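Local coordinates for protein probable ribonuclease HepT (Haemophilus influenzae, PDB 1JOG) that probably acts as an RNase toxin of a type VII toxin-antitoxin system, forms a homodimer and is neutralised by its antitoxin MntA, at residues Thr41-Ala44 / Gly45-Lys49; Met33-Ser36 / Ile37-Asp40; Glu86-Phe90 / Gly91-Asp95. All coordinates share one frame; numbering follows the deposited sequence.

Contact 1: residues Thr41-Ala44 / Gly45-Lys49; sequences TLIA and GAIQK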
ATOM      1  N   THR A  41      -8.184  -1.410 -10.458  1.00 25.40           N
ATOM      2  CA  THR A  41      -7.101  -0.544 -10.067  1.00 29.50           C
ATOM      3  C   THR A  41      -7.722   0.395  -9.046  1.00 39.22           C
ATOM      4  O   THR A  41      -7.098   0.736  -8.060  1.00 22.79           O
ATOM      5  CB  THR A  41      -6.571   0.235 -11.227  1.00 27.61           C
ATOM      6  OG1 THR A  41      -5.758  -0.649 -12.029  1.00 30.41           O
ATOM      7  CG2 THR A  41      -5.681   1.503 -10.717  1.00 31.71           C
ATOM      8  N   LEU A  42      -8.985   0.741  -9.278  1.00 20.18           N
ATOM      9  CA  LEU A  42      -9.735   1.629  -8.415  1.00 38.05           C
ATOM     10  C   LEU A  42      -9.990   1.046  -7.051  1.00 41.26           C
ATOM     11  O   LEU A  42     -10.023   1.782  -6.058  1.00 26.51           O
ATOM     12  CB  LEU A  42     -11.070   1.990  -9.021  1.00 18.72           C
ATOM     13  CG  LEU A  42     -11.030   3.160  -9.982  1.00 33.36           C
ATOM     14  CD1 LEU A  42     -12.404   3.331 -10.637  1.00 28.21           C
ATOM     15  CD2 LEU A  42     -10.547   4.415  -9.198  1.00 26.29           C
ATOM     16  N   ILE A  43     -10.210  -0.253  -7.007  1.00 34.98           N
ATOM     17  CA  ILE A  43     -10.406  -0.918  -5.724  1.00 29.73           C
ATOM     18  C   ILE A  43      -9.051  -1.027  -5.072  1.00 29.47           C
ATOM     19  O   ILE A  43      -8.937  -0.874  -3.866  1.00 25.58           O
ATOM     20  CB  ILE A  43     -11.029  -2.342  -5.927  1.00 27.78           C
ATOM     21  CG1 ILE A  43     -12.537  -2.195  -6.159  1.00 31.63           C
ATOM     22  CG2 ILE A  43     -10.809  -3.227  -4.682  1.00 16.02           C
ATOM     23  CD1 ILE A  43     -13.212  -3.551  -6.197  1.00 71.89           C
ATOM     24  N   ALA A  44      -8.019  -1.336  -5.866  1.00 23.13           N
ATOM     25  CA  ALA A  44      -6.626  -1.390  -5.368  1.00 24.32           C
ATOM     26  C   ALA A  44      -6.334  -0.014  -4.703  1.00 36.64           C
ATOM     27  O   ALA A  44      -5.886   0.061  -3.585  1.00 25.93           O
ATOM     28  CB  ALA A  44      -5.671  -1.562  -6.515  1.00 34.67           C
ATOM     29  N   GLY A  45      -6.668   1.067  -5.408  1.00 26.61           N
ATOM     30  CA  GLY A  45      -6.416   2.422  -4.928  1.00 23.56           C
ATOM     31  C   GLY A  45      -7.163   2.825  -3.677  1.00 26.96           C
ATOM     32  O   GLY A  45      -6.590   3.493  -2.834  1.00 29.75           O
ATOM     33  N   ALA A  46      -8.436   2.446  -3.599  1.00 25.26           N
ATOM     34  CA  ALA A  46      -9.292   2.709  -2.431  1.00 26.88           C
ATOM     35  C   ALA A  46      -8.678   1.971  -1.232  1.00 32.92           C
ATOM     36  O   ALA A  46      -8.692   2.481  -0.159  1.00 29.84           O
ATOM     37  CB  ALA A  46     -10.712   2.217  -2.658  1.00 20.58           C
ATOM     38  N   ILE A  47      -8.088   0.786  -1.467  1.00 38.92           N
ATOM     39  CA  ILE A  47      -7.494   0.019  -0.388  1.00 30.81           C
ATOM     40  C   ILE A  47      -6.200   0.730   0.131  1.00 37.79           C
ATOM     41  O   ILE A  47      -5.896   0.811   1.342  1.00 31.16           O
ATOM     42  CB  ILE A  47      -7.208  -1.442  -0.846  1.00  8.69           C
ATOM     43  CG1 ILE A  47      -8.547  -2.200  -0.923  1.00 34.38           C
ATOM     44  CG2 ILE A  47      -6.482  -2.271   0.293  1.00  8.14           C
ATOM     45  CD1 ILE A  47      -8.415  -3.797  -1.098  1.00 19.19           C
ATOM     46  N   GLN A  48      -5.486   1.288  -0.807  1.00 27.78           N
ATOM     47  CA  GLN A  48      -4.261   2.021  -0.513  1.00 30.20           C
ATOM     48  C   GLN A  48      -4.605   3.241   0.308  1.00 33.83           C
ATOM     49  O   GLN A  48      -3.853   3.646   1.186  1.00 28.45           O
ATOM     50  CB  GLN A  48      -3.629   2.499  -1.835  1.00 31.14           C
ATOM     51  CG  GLN A  48      -2.381   3.307  -1.558  1.00 36.00           C
ATOM     52  CD  GLN A  48      -1.165   2.461  -1.562  1.00 43.07           C
ATOM     53  OE1 GLN A  48      -1.187   1.261  -1.193  1.00 47.50           O
ATOM     54  NE2 GLN A  48      -0.057   3.072  -1.971  1.00 48.73           N
ATOM     55  N   LYS A  49      -5.738   3.851  -0.040  1.00 25.88           N
ATOM     56  CA  LYS A  49      -6.177   5.013   0.604  1.00 24.20           C
ATOM     57  C   LYS A  49      -6.673   4.643   1.974  1.00 24.08           C
ATOM     58  O   LYS A  49      -6.504   5.417   2.874  1.00 23.86           O
ATOM     59  CB  LYS A  49      -7.242   5.708  -0.214  1.00 33.26           C
ATOM     60  CG  LYS A  49      -6.609   6.503  -1.332  1.00 25.36           C
ATOM     61  CD  LYS A  49      -7.671   7.149  -2.201  1.00 26.41           C
ATOM     62  CE  LYS A  49      -7.042   8.107  -3.164  1.00 23.93           C
ATOM     63  NZ  LYS A  49      -8.144   9.094  -3.666  1.00 21.62           N
TER
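Thr41 O accepts the backbone N-H of Gly45 at 2.7 Å, the first of four successive i to i+4 bonds that run as regular alpha-helix through this part of helix 36-68. Ala46 N binds Leu42 O from above the carbonyl plane, Ile47 N reaches Ile43 O at 3.0 Å, and Gln48 N meets Ala44 O within the plane of that carbonyl. Ala44 O has a second, weak donor in Ile47 N.

Ile43 and Ile47 lie one helical turn apart on the same face, where CG2 of Ile43 and CD1 of Ile47 approach to 4.3 Å. Ile47 holds CG1 beside its own backbone N (chi1 -74°), which turns this branch back along the helix, 3.3 Å from Ile43 O, and lets CD1 reach the earlier isoleucine. The methyl of Ala46 lies 3.5 Å from Leu42 O.

Every touching residue here is buried. Ile43 and Ile47 pack on helix 115-123 through Met119, Ala118 and Val121, and Ile47 also meets Thr109 and Thr112 of the RX(4)HXY motif, its side chain about 9 Å from that of His111, an active-site residue by similarity. Ala46 fits against Tyr122 of that same helix 115-123 and against Thr21 and Ile25 of helix 8-26, whereas Leu42 faces Trp30 and Phe31 of helix 28-31. Thr41 OG1, bonded to Ile37 O, also bonds to Thr21 OG1 of the second subunit, and Lys49 NZ forms a salt bridge with Asp40 of that subunit, which places this turn between the subunit's own helices and the dimer interface.

Contact 2: residues Met33-Ser36 / Ile37-Asp40; sequences MQPS and IVQD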
HETATM    1  N   MSE A  33     -19.386   0.253 -16.337  1.00 43.29           N
HETATM    2  CA  MSE A  33     -18.994   0.576 -17.702  1.00 46.35           C
HETATM    3  C   MSE A  33     -17.487   0.534 -17.964  1.00 49.50           C
HETATM    4  O   MSE A  33     -17.046   0.256 -19.072  1.00 46.12           O
HETATM    5  CB  MSE A  33     -19.489   2.026 -18.029  1.00 35.06           C
HETATM    6  CG  MSE A  33     -20.986   2.228 -18.252  1.00 63.06           C
HETATM    7 SE   MSE A  33     -21.409   4.058 -18.686  1.00 51.74          SE
HETATM    8  CE  MSE A  33     -20.121   4.322 -20.039  1.00 41.35           C
ATOM      9  N   GLN A  34     -16.717   0.892 -16.943  1.00 54.92           N
ATOM     10  CA  GLN A  34     -15.269   1.006 -17.033  1.00 44.13           C
ATOM     11  C   GLN A  34     -14.554  -0.256 -17.426  1.00 30.93           C
ATOM     12  O   GLN A  34     -15.045  -1.350 -17.197  1.00 32.19           O
ATOM     13  CB  GLN A  34     -14.682   1.461 -15.709  1.00 38.38           C
ATOM     14  CG  GLN A  34     -15.350   2.673 -15.131  1.00 37.17           C
ATOM     15  CD  GLN A  34     -15.523   3.787 -16.132  1.00 44.63           C
ATOM     16  OE1 GLN A  34     -14.587   4.190 -16.825  1.00 54.53           O
ATOM     17  NE2 GLN A  34     -16.726   4.312 -16.196  1.00 52.30           N
ATOM     18  N   PRO A  35     -13.393  -0.128 -18.059  1.00 42.04           N
ATOM     19  CA  PRO A  35     -12.811  -1.427 -18.357  1.00 38.35           C
ATOM     20  C   PRO A  35     -12.351  -2.188 -17.080  1.00 49.71           C
ATOM     21  O   PRO A  35     -12.125  -1.637 -16.006  1.00 51.64           O
ATOM     22  CB  PRO A  35     -11.683  -1.079 -19.325  1.00 38.77           C
ATOM     23  CG  PRO A  35     -11.494   0.381 -19.176  1.00 58.13           C
ATOM     24  CD  PRO A  35     -12.842   0.914 -18.935  1.00 26.55           C
ATOM     25  N   SER A  36     -12.287  -3.489 -17.222  1.00 43.46           N
ATOM     26  CA  SER A  36     -11.867  -4.407 -16.169  1.00 39.49           C
ATOM     27  C   SER A  36     -10.671  -3.916 -15.353  1.00 36.07           C
ATOM     28  O   SER A  36     -10.720  -3.953 -14.138  1.00 31.72           O
ATOM     29  CB  SER A  36     -11.478  -5.739 -16.809  1.00 42.70           C
ATOM     30  OG  SER A  36     -11.623  -6.796 -15.920  1.00 58.17           O
ATOM     31  N   ILE A  37      -9.619  -3.425 -16.014  1.00 36.23           N
ATOM     32  CA  ILE A  37      -8.445  -3.050 -15.280  1.00 33.58           C
ATOM     33  C   ILE A  37      -8.693  -1.746 -14.513  1.00 37.68           C
ATOM     34  O   ILE A  37      -8.062  -1.530 -13.480  1.00 33.18           O
ATOM     35  CB  ILE A  37      -7.190  -2.984 -16.226  1.00 28.92           C
ATOM     36  CG1 ILE A  37      -5.888  -2.948 -15.425  1.00 34.73           C
ATOM     37  CG2 ILE A  37      -7.153  -1.689 -16.994  1.00 35.97           C
ATOM     38  CD1 ILE A  37      -5.646  -4.151 -14.575  1.00 37.06           C
ATOM     39  N   VAL A  38      -9.606  -0.897 -15.009  1.00 38.06           N
ATOM     40  CA  VAL A  38      -9.950   0.369 -14.330  1.00 26.80           C
ATOM     41  C   VAL A  38     -10.727  -0.016 -13.058  1.00 40.20           C
ATOM     42  O   VAL A  38     -10.420   0.451 -11.970  1.00 41.45           O
ATOM     43  CB  VAL A  38     -10.774   1.291 -15.258  1.00 39.18           C
ATOM     44  CG1 VAL A  38     -11.421   2.494 -14.451  1.00 15.48           C
ATOM     45  CG2 VAL A  38      -9.850   1.827 -16.365  1.00 17.46           C
ATOM     46  N   GLN A  39     -11.677  -0.937 -13.169  1.00 39.06           N
ATOM     47  CA  GLN A  39     -12.433  -1.304 -12.002  1.00 46.28           C
ATOM     48  C   GLN A  39     -11.557  -1.777 -10.881  1.00 43.61           C
ATOM     49  O   GLN A  39     -11.742  -1.336  -9.777  1.00 37.30           O
ATOM     50  CB  GLN A  39     -13.459  -2.408 -12.275  1.00 39.88           C
ATOM     51  CG  GLN A  39     -14.657  -1.943 -13.091  1.00 46.08           C
ATOM     52  CD  GLN A  39     -15.681  -3.046 -13.327  1.00 32.89           C
ATOM     53  OE1 GLN A  39     -15.325  -4.127 -13.798  1.00 60.75           O
ATOM     54  NE2 GLN A  39     -16.921  -2.794 -12.975  1.00 55.82           N
ATOM     55  N   ASP A  40     -10.588  -2.659 -11.131  1.00 38.84           N
ATOM     56  CA  ASP A  40      -9.814  -3.145  -9.990  1.00 37.33           C
ATOM     57  C   ASP A  40      -8.646  -2.268  -9.561  1.00 32.08           C
ATOM     58  O   ASP A  40      -8.152  -2.391  -8.419  1.00 26.68           O
ATOM     59  CB  ASP A  40      -9.347  -4.567 -10.227  1.00 55.17           C
ATOM     60  CG  ASP A  40      -8.146  -4.661 -11.133  1.00 44.24           C
ATOM     61  OD1 ASP A  40      -8.137  -4.066 -12.237  1.00 61.06           O
ATOM     62  OD2 ASP A  40      -7.200  -5.366 -10.730  1.00 51.73           O
TER
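Val38 touches Gln34 and Pro35 through separate methyls, a division set by its chi1 of 167°: CG1 stands opposite the backbone N and meets CB of Gln34 at 3.6 Å, while CG2, beside that N, comes equally close to CG of Pro35. Gln34 has its chain bent at chi2 (-48°); CG joins CB against CG1 of Val38, and the amide bonds through NE2 to Trp30 O.

Pro35 is the N-cap of helix 36-68. Its carbonyl O receives the N-H of Gln39 at 3.0 Å, nearly along the C=O axis, and a weak, bent bond from Val38 N. One residue on, Asp40 N reaches Ser36 O at 3.3 Å. The extended chain of Gln39 passes Pro35 O with its CG and ends in a weak bond from NE2 to Phe31 O.

In the second subunit, Trp30 packs on Gln34 and Val38, and Gln24 on Pro35. CG of Asp40 sits between its backbone N and carbonyl carbon (chi1 79°), which turns the carboxylate back over the preceding turn. There OD1 lies 3.2 Å from Ser36 O and 2.8 Å from Ile37 O, neither pair a hydrogen bond, while OD2 makes a long, weak ion pair with Lys49 of the second subunit. Two carbonyl oxygens thus crowd OD1, which probably disfavours charge there, and the partner lysine may offset this only in part.

Contact 3: residues Glu86-Phe90 / Gly91-Asp95; sequences EALRF and GLIGD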
ATOM      1  N   GLU A  86      -5.257   4.465  25.526  1.00 57.67           N
ATOM      2  CA  GLU A  86      -5.187   5.898  25.891  1.00 48.11           C
ATOM      3  C   GLU A  86      -6.218   6.714  25.128  1.00 42.32           C
ATOM      4  O   GLU A  86      -6.969   7.484  25.701  1.00 60.02           O
ATOM      5  CB  GLU A  86      -3.796   6.432  25.641  1.00 53.99           C
ATOM      6  CG  GLU A  86      -2.920   6.489  26.887  1.00 70.32           C
ATOM      7  CD  GLU A  86      -2.812   5.183  27.670  1.00 79.25           C
ATOM      8  OE1 GLU A  86      -2.510   5.265  28.882  1.00 80.89           O
ATOM      9  OE2 GLU A  86      -3.004   4.086  27.105  1.00 80.98           O
ATOM     10  N   ALA A  87      -6.299   6.480  23.830  1.00 40.53           N
ATOM     11  CA  ALA A  87      -7.263   7.146  22.982  1.00 53.65           C
ATOM     12  C   ALA A  87      -8.689   7.006  23.522  1.00 52.47           C
ATOM     13  O   ALA A  87      -9.462   7.954  23.386  1.00 50.02           O
ATOM     14  CB  ALA A  87      -7.174   6.579  21.515  1.00 50.17           C
ATOM     15  N   LEU A  88      -9.030   5.837  24.098  1.00 54.11           N
ATOM     16  CA  LEU A  88     -10.359   5.556  24.688  1.00 63.71           C
ATOM     17  C   LEU A  88     -10.469   6.417  25.955  1.00 58.00           C
ATOM     18  O   LEU A  88     -11.470   7.092  26.154  1.00 50.79           O
ATOM     19  CB  LEU A  88     -10.551   4.036  25.022  1.00 58.45           C
ATOM     20  CG  LEU A  88     -11.968   3.508  25.407  1.00 51.03           C
ATOM     21  CD1 LEU A  88     -12.912   3.577  24.264  1.00 52.58           C
ATOM     22  CD2 LEU A  88     -11.958   2.050  25.838  1.00 43.57           C
ATOM     23  N   ARG A  89      -9.411   6.408  26.769  1.00 59.62           N
ATOM     24  CA  ARG A  89      -9.314   7.206  27.996  1.00 49.76           C
ATOM     25  C   ARG A  89      -9.629   8.645  27.617  1.00 46.53           C
ATOM     26  O   ARG A  89     -10.153   9.413  28.419  1.00 45.87           O
ATOM     27  CB  ARG A  89      -7.884   7.164  28.579  1.00 67.38           C
ATOM     28  CG  ARG A  89      -7.633   6.207  29.779  1.00 81.90           C
ATOM     29  CD  ARG A  89      -7.352   6.960  31.113  1.00 79.13           C
ATOM     30  NE  ARG A  89      -6.105   6.508  31.746  1.00 83.49           N
ATOM     31  CZ  ARG A  89      -5.098   7.296  32.165  1.00 86.07           C
ATOM     32  NH1 ARG A  89      -5.154   8.629  32.040  1.00 84.30           N
ATOM     33  NH2 ARG A  89      -3.999   6.737  32.689  1.00 79.75           N
ATOM     34  N   PHE A  90      -9.317   9.023  26.384  1.00 41.90           N
ATOM     35  CA  PHE A  90      -9.590  10.388  25.976  1.00 44.65           C
ATOM     36  C   PHE A  90     -10.843  10.462  25.142  1.00 37.43           C
ATOM     37  O   PHE A  90     -11.131  11.526  24.614  1.00 46.11           O
ATOM     38  CB  PHE A  90      -8.415  10.979  25.191  1.00 63.04           C
ATOM     39  CG  PHE A  90      -7.129  11.110  25.999  1.00 78.42           C
ATOM     40  CD1 PHE A  90      -6.821  10.194  27.028  1.00 82.77           C
ATOM     41  CD2 PHE A  90      -6.203  12.115  25.707  1.00 81.92           C
ATOM     42  CE1 PHE A  90      -5.595  10.271  27.762  1.00 80.90           C
ATOM     43  CE2 PHE A  90      -4.973  12.226  26.418  1.00 77.27           C
ATOM     44  CZ  PHE A  90      -4.670  11.292  27.451  1.00 85.20           C
ATOM     45  N   GLY A  91     -11.605   9.354  25.007  1.00 27.14           N
ATOM     46  CA  GLY A  91     -12.846   9.451  24.204  1.00 27.04           C
ATOM     47  C   GLY A  91     -12.537   9.876  22.754  1.00 43.01           C
ATOM     48  O   GLY A  91     -13.349  10.556  22.116  1.00 24.94           O
ATOM     49  N   LEU A  92     -11.347   9.508  22.237  1.00 34.87           N
ATOM     50  CA  LEU A  92     -10.940   9.821  20.850  1.00 40.09           C
ATOM     51  C   LEU A  92     -11.603   8.748  19.947  1.00 38.36           C
ATOM     52  O   LEU A  92     -12.061   9.043  18.882  1.00 40.09           O
ATOM     53  CB  LEU A  92      -9.417   9.802  20.709  1.00 29.40           C
ATOM     54  CG  LEU A  92      -8.589  11.044  21.166  1.00 40.52           C
ATOM     55  CD1 LEU A  92      -7.031  10.814  20.880  1.00 26.56           C
ATOM     56  CD2 LEU A  92      -9.031  12.293  20.366  1.00 28.90           C
ATOM     57  N   ILE A  93     -11.690   7.514  20.421  1.00 39.35           N
ATOM     58  CA  ILE A  93     -12.387   6.455  19.693  1.00 45.77           C
ATOM     59  C   ILE A  93     -13.367   6.053  20.755  1.00 55.21           C
ATOM     60  O   ILE A  93     -13.284   6.573  21.892  1.00 58.00           O
ATOM     61  CB  ILE A  93     -11.458   5.233  19.338  1.00 16.63           C
ATOM     62  CG1 ILE A  93     -10.702   4.704  20.570  1.00 32.48           C
ATOM     63  CG2 ILE A  93     -10.516   5.726  18.223  1.00 26.34           C
ATOM     64  CD1 ILE A  93     -10.011   3.360  20.387  1.00 26.92           C
ATOM     65  N   GLY A  94     -14.270   5.137  20.418  1.00 55.54           N
ATOM     66  CA  GLY A  94     -15.259   4.699  21.390  1.00 52.82           C
ATOM     67  C   GLY A  94     -15.303   3.194  21.500  1.00 63.83           C
ATOM     68  O   GLY A  94     -15.825   2.641  22.472  1.00 59.12           O
ATOM     69  N   ASP A  95     -14.750   2.524  20.496  1.00 63.54           N
ATOM     70  CA  ASP A  95     -14.708   1.063  20.506  1.00 58.42           C
ATOM     71  C   ASP A  95     -13.336   0.692  19.970  1.00 41.41           C
ATOM     72  O   ASP A  95     -13.028   1.018  18.840  1.00 61.04           O
ATOM     73  CB  ASP A  95     -15.828   0.502  19.597  1.00 46.62           C
ATOM     74  CG  ASP A  95     -16.021  -1.000  19.727  1.00 62.55           C
ATOM     75  OD1 ASP A  95     -17.205  -1.380  19.840  1.00 73.72           O
ATOM     76  OD2 ASP A  95     -15.036  -1.794  19.709  1.00 55.15           O
TER
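A Schellman motif ends helix 80-89, with Gly91 as its C-prime residue. Leu92 N closes the wider turn on Ala87 O at 2.7 Å, with the N-H pointing almost straight at the oxygen (164°). Inside it, Gly91 N binds Leu88 O from well above the carbonyl plane. The reversal needs the positive phi of Gly91 (60°), a backbone conformation that glycine adopts more readily than other residues.

Apolar groups close over the turn. The methyl of Ala87 rests 4.0 Å from CB of Leu92 and 4.1 Å from CG1 of Ile93. CB of Phe90 meets CG of Leu92, while the phenyl ring itself leads away toward Leu65 and Asp68 of helix 36-68. Leu92 continues inward against Leu135, Gln138 and Leu139 of helix 125-140, and Gln138 NE2 also bonds to Gly91 O, tying the turn to that helix.

Beyond the turn, Asp95 is the N-cap of helix 96-106: OD2 makes a weak bond to Ser97 N and OD1 a salt bridge to Lys98. The loop between the two helices is also touched by Leu88, whose CG stands opposite its backbone N (chi1 -169°) and whose CD1 reaches to 3.5 Å from Gly94 O.

In the fold
Contacts 2 and 1 follow each other directly along the chain: 33-40 enters helix 36-68 and 41-49 continues it, their centres about 12 Å apart. Contact 3 comes later, at the end of helix 80-89, the next helix in the chain. Its centre is about 28 Å from that of contact 1 and about 39 Å from that of contact 2, on the opposite side of the chain's centre. Helix 36-68 bridges this distance, since its far end packs against contact 3. Contacts 1 and 2 both touch the second subunit, whereas contact 3 is not touched by it, so the start of the long helix serves the homodimer and its far end meets a turn within the subunit.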